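Local coordinates for protein putative oxidoreductase molybdopterin-binding subunit (Sulfolobus tokodaii, PDB 4ZOH) that probably serves as the molybdenum-bearing catalytic subunit of a xanthine dehydrogenase/aldehyde oxidase-type oxidoreductase, binding pterin cytosine dinucleotide, at residues 256-261 / 292-297. Numbering follows the deposited sequence.
Sequences RDKKLK and DDESGN
The carboxylate of Glu294 is held at both oxygens: OE2 receives the ammonium of Lys258, while OE1 is met from above the carboxylate plane, 37° out of it, by Asn297 ND2 at 2.9 Å. The Asn297 amide comes from one turn further along helix 288-304. Lys258 is the second residue of a G1 beta bulge, in which it and Asp257 both face Asn157 on strand 149-161. The contact thus illustrates how a buried ion pair can join a helix to a strand of the molybdopterin-binding domain. Lys258 NZ lies 2.5 Å from Glu294 OE2, a salt bridge so short that its exact length is doubtful. Glu338 gives the same ammonium a second salt bridge, so replacing Lys258 with a methionine would probably leave both carboxylates without their shared cation. Water 1 can donate to Arg256 O or Glu294 OE2, and water 2 accepts from Arg256 N and can donate to Glu294 OE1. The Arg256 side chain bonds through NH1 to Arg332 O and lies about 8 Å from the molybdenum atom. The Lys258 chain is extended until its last torsion, where a bend (chi4 64°) turns NZ back to donate to Arg256 O at 2.9 Å from above the carbonyl plane.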
loop_
_atom_site.group_PDB
_atom_site.type_symbol
_atom_site.label_atom_id
_atom_site.label_comp_id
_atom_site.label_asym_id
_atom_site.label_seq_id
_atom_site.Cartn_x
_atom_site.Cartn_y
_atom_site.Cartn_z
ATOM N N ARG A 256 -15.274 32.647 6.179
ATOM C CA ARG A 256 -16.185 33.832 6.173
ATOM C C ARG A 256 -15.946 34.717 7.447
ATOM O O ARG A 256 -14.839 35.182 7.615
ATOM C CB ARG A 256 -17.679 33.443 6.003
ATOM C CG ARG A 256 -17.940 32.693 4.693
ATOM C CD ARG A 256 -17.875 33.485 3.377
ATOM N NE ARG A 256 -18.531 32.682 2.305
ATOM C CZ ARG A 256 -17.901 31.888 1.423
ATOM N NH1 ARG A 256 -16.563 31.828 1.370
ATOM N NH2 ARG A 256 -18.599 31.211 0.494
ATOM N N ASP A 257 -16.990 34.985 8.227
ATOM C CA ASP A 257 -16.933 35.639 9.523
ATOM C C ASP A 257 -16.328 37.068 9.361
ATOM O O ASP A 257 -15.219 37.333 9.865
ATOM C CB ASP A 257 -16.122 34.776 10.554
ATOM C CG ASP A 257 -16.509 35.088 11.964
ATOM O OD1 ASP A 257 -17.351 35.989 12.075
ATOM O OD2 ASP A 257 -16.061 34.465 12.987
ATOM N N LYS A 258 -17.016 37.918 8.589
ATOM C CA LYS A 258 -16.678 39.337 8.368
ATOM C C LYS A 258 -17.891 40.262 8.524
ATOM O O LYS A 258 -18.996 39.900 8.143
ATOM C CB LYS A 258 -16.005 39.554 7.020
ATOM C CG LYS A 258 -14.839 38.636 6.799
ATOM C CD LYS A 258 -14.260 38.800 5.439
ATOM C CE LYS A 258 -12.959 38.010 5.393
ATOM N NZ LYS A 258 -13.308 36.545 5.586
ATOM N N LYS A 259 -17.663 41.445 9.085
ATOM C CA LYS A 259 -18.683 42.459 9.416
ATOM C C LYS A 259 -18.375 43.753 8.667
ATOM O O LYS A 259 -17.212 44.247 8.718
ATOM C CB LYS A 259 -18.613 42.752 10.925
ATOM C CG LYS A 259 -19.868 43.388 11.525
ATOM C CD LYS A 259 -19.671 43.860 12.962
ATOM C CE LYS A 259 -20.369 42.929 13.889
ATOM N NZ LYS A 259 -20.495 43.639 15.176
ATOM N N LEU A 260 -19.368 44.323 7.977
ATOM C CA LEU A 260 -19.188 45.669 7.377
ATOM C C LEU A 260 -20.108 46.703 8.019
ATOM O O LEU A 260 -21.349 46.535 7.984
ATOM C CB LEU A 260 -19.377 45.665 5.860
ATOM C CG LEU A 260 -19.066 46.985 5.200
ATOM C CD1 LEU A 260 -17.564 47.245 5.200
ATOM C CD2 LEU A 260 -19.573 46.931 3.760
ATOM N N LYS A 261 -19.496 47.719 8.669
ATOM C CA LYS A 261 -20.185 48.963 9.127
ATOM C C LYS A 261 -20.069 49.845 7.911
ATOM O O LYS A 261 -18.936 50.179 7.486
ATOM C CB LYS A 261 -19.466 49.642 10.299
ATOM C CG LYS A 261 -18.957 48.722 11.428
ATOM C CD LYS A 261 -19.983 48.484 12.540
ATOM C CE LYS A 261 -19.396 47.871 13.809
ATOM N NZ LYS A 261 -18.562 48.862 14.558
ATOM N N ASP A 292 -2.128 33.513 7.542
ATOM C CA ASP A 292 -1.633 33.987 6.291
ATOM C C ASP A 292 -2.695 33.754 5.110
ATOM O O ASP A 292 -2.820 34.588 4.214
ATOM C CB ASP A 292 -0.331 33.230 6.003
ATOM C CG ASP A 292 0.229 33.526 4.614
ATOM O OD1 ASP A 292 0.480 34.719 4.241
ATOM O OD2 ASP A 292 0.418 32.539 3.870
ATOM N N ASP A 293 -3.350 32.585 5.104
ATOM C CA ASP A 293 -4.399 32.189 4.126
ATOM C C ASP A 293 -5.537 33.194 4.201
ATOM O O ASP A 293 -5.811 33.897 3.242
ATOM C CB ASP A 293 -4.925 30.794 4.555
ATOM C CG ASP A 293 -6.010 30.238 3.615
ATOM O OD1 ASP A 293 -6.066 30.692 2.456
ATOM O OD2 ASP A 293 -6.773 29.356 4.079
ATOM N N GLU A 294 -6.128 33.305 5.382
ATOM C CA GLU A 294 -7.253 34.172 5.611
ATOM C C GLU A 294 -6.995 35.672 5.499
ATOM O O GLU A 294 -7.851 36.417 4.991
ATOM C CB GLU A 294 -7.924 33.908 6.938
ATOM C CG GLU A 294 -9.185 34.756 7.067
ATOM C CD GLU A 294 -10.282 34.458 6.007
ATOM O OE1 GLU A 294 -10.125 33.551 5.160
ATOM O OE2 GLU A 294 -11.286 35.165 6.029
ATOM N N SER A 295 -5.840 36.133 5.984
ATOM C CA SER A 295 -5.517 37.531 5.801
ATOM C C SER A 295 -5.446 37.955 4.296
ATOM O O SER A 295 -5.865 39.070 3.955
ATOM C CB SER A 295 -4.224 37.885 6.566
ATOM O OG SER A 295 -3.528 38.961 5.965
ATOM N N GLY A 296 -4.885 37.120 3.415
ATOM C CA GLY A 296 -4.953 37.428 1.965
ATOM C C GLY A 296 -6.425 37.566 1.504
ATOM O O GLY A 296 -6.756 38.401 0.625
ATOM N N ASN A 297 -7.285 36.734 2.098
ATOM C CA ASN A 297 -8.757 36.741 1.819
ATOM C C ASN A 297 -9.468 38.047 2.277
ATOM O O ASN A 297 -10.398 38.526 1.598
ATOM C CB ASN A 297 -9.430 35.523 2.478
ATOM C CG ASN A 297 -8.987 34.218 1.846
ATOM O OD1 ASN A 297 -8.330 34.217 0.828
ATOM N ND2 ASN A 297 -9.386 33.115 2.415
HETATM O O HOH W 1 -12.525 36.478 8.555
HETATM O O HOH W 2 -12.777 32.460 4.693
#